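PDB 6EEY: protein scribble homolog, which probably acts as a cell-polarity scaffold, its PDZ domains binding C-terminal peptide ligands such as that of the alpha1D-adrenergic receptor. Local coordinates for residues Gly55-Arg58 against Val59-Leu63. The protein carries 1 engineered substitution. Residues are numbered along the deposited sequence; the frame is centred on the assembly and turned at random.
Sequences GRLR and VGLRL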
# COMPACT_ATOMS: atom_id res chain seq x y z
N GLY A 55 11.64 0.97 8.67
CA GLY A 55 12.60 -0.03 8.26
C GLY A 55 12.03 -1.37 7.87
O GLY A 55 12.78 -2.19 7.32
N ARG A 56 10.75 -1.63 8.09
CA ARG A 56 10.22 -2.96 7.83
C ARG A 56 9.75 -3.14 6.39
O ARG A 56 10.07 -4.16 5.76
CB ARG A 56 9.07 -3.26 8.80
CG ARG A 56 9.55 -3.51 10.20
CD ARG A 56 8.41 -3.74 11.15
NE ARG A 56 7.65 -2.51 11.37
CZ ARG A 56 6.55 -2.43 12.10
NH1 ARG A 56 6.04 -3.51 12.68
NH2 ARG A 56 5.97 -1.26 12.27
N LEU A 57 8.99 -2.20 5.85
CA LEU A 57 8.41 -2.41 4.53
C LEU A 57 9.49 -2.40 3.46
O LEU A 57 10.51 -1.71 3.57
CB LEU A 57 7.38 -1.33 4.22
CG LEU A 57 6.12 -1.37 5.07
CD1 LEU A 57 5.23 -0.21 4.69
CD2 LEU A 57 5.36 -2.67 4.91
N ARG A 58 9.25 -3.18 2.41
CA ARG A 58 10.16 -3.33 1.29
C ARG A 58 9.37 -3.32 -0.01
O ARG A 58 8.19 -3.69 -0.05
CB ARG A 58 10.94 -4.65 1.37
CG ARG A 58 11.95 -4.72 2.48
CD ARG A 58 13.13 -3.84 2.11
NE ARG A 58 14.20 -3.89 3.10
CZ ARG A 58 14.16 -3.26 4.26
NH1 ARG A 58 13.11 -2.53 4.59
NH2 ARG A 58 15.18 -3.33 5.10
N VAL A 59 10.06 -2.93 -1.07
CA VAL A 59 9.57 -3.15 -2.41
C VAL A 59 9.20 -4.60 -2.58
O VAL A 59 9.90 -5.49 -2.11
CB VAL A 59 10.64 -2.71 -3.43
CG1 VAL A 59 10.27 -3.17 -4.82
CG2 VAL A 59 10.83 -1.20 -3.38
N GLY A 60 8.08 -4.82 -3.25
CA GLY A 60 7.63 -6.15 -3.59
C GLY A 60 6.56 -6.69 -2.69
O GLY A 60 5.91 -7.68 -3.05
N LEU A 61 6.33 -6.09 -1.54
CA LEU A 61 5.26 -6.56 -0.68
C LEU A 61 3.91 -6.30 -1.32
O LEU A 61 3.68 -5.26 -1.95
CB LEU A 61 5.29 -5.85 0.67
CG LEU A 61 6.50 -6.16 1.53
CD1 LEU A 61 6.41 -5.41 2.83
CD2 LEU A 61 6.66 -7.64 1.80
N ARG A 62 3.02 -7.26 -1.16
CA ARG A 62 1.62 -7.11 -1.53
C ARG A 62 0.92 -6.32 -0.44
O ARG A 62 1.08 -6.62 0.75
CB ARG A 62 1.02 -8.52 -1.65
CG ARG A 62 -0.49 -8.62 -1.83
CD ARG A 62 -0.85 -8.44 -3.26
NE ARG A 62 -2.28 -8.59 -3.50
CZ ARG A 62 -2.88 -9.69 -3.96
NH1 ARG A 62 -2.19 -10.80 -4.20
NH2 ARG A 62 -4.18 -9.66 -4.18
N LEU A 63 0.18 -5.30 -0.83
CA LEU A 63 -0.52 -4.42 0.10
C LEU A 63 -2.01 -4.68 -0.05
O LEU A 63 -2.59 -4.39 -1.11
CB LEU A 63 -0.18 -2.99 -0.24
CG LEU A 63 -0.82 -1.94 0.64
CD1 LEU A 63 -0.42 -2.08 2.09
CD2 LEU A 63 -0.45 -0.56 0.13
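Leu-61 folds back on Arg-58 and Leu-57 in a type II beta turn, Arg-58 to Leu-61, which in this PDZ domain leads from the loop after helix 50-54 into strand 62-66. Its closing backbone bond, Leu-61 N to Arg-58 O, is weak at 3.4 Å though nearly straight (166°). Glycine suits position 60 because at its positive phi a CB would collide with the carbonyl oxygen of Val-59. Val-59, at the first corner, turns its side chain away from the preceding residues on the exposed surface.

The apolar contact brings methyl against methyl: Leu-57 CD2 lies 3.6 Å from Leu-61 CD1, the side chains crossing at about a right angle. In Leu-61, chi1 of -66° swings CG back to Arg-58 O, and the extended chi2 brings CD1 to 3.6 Å from Arg-58 N. A branched, purely apolar residue suits the buried place of Leu-57, which also packs on Leu-7, Ile-9 and Val-94; Leu-61 reaches Ile-42. Cutting Leu-61 back to an alanine removes CG and both methyls, which is likely to leave Leu-57 CD2 without its partner and open a gap beside the backbone of Arg-58.

The side-chain polar contacts are those of Arg-58, whose long chain, bent at chi2, returns its guanidinium to the backbone just before it, with two N-H groups on NH1 to offer. NH1 grips Gly-55 O at 2.8 Å and Leu-57 O at 2.9 Å, approaching each from above the carbonyl plane; Leu-57 O lies in the guanidinium plane, whereas Gly-55 O is tilted 22° out of it.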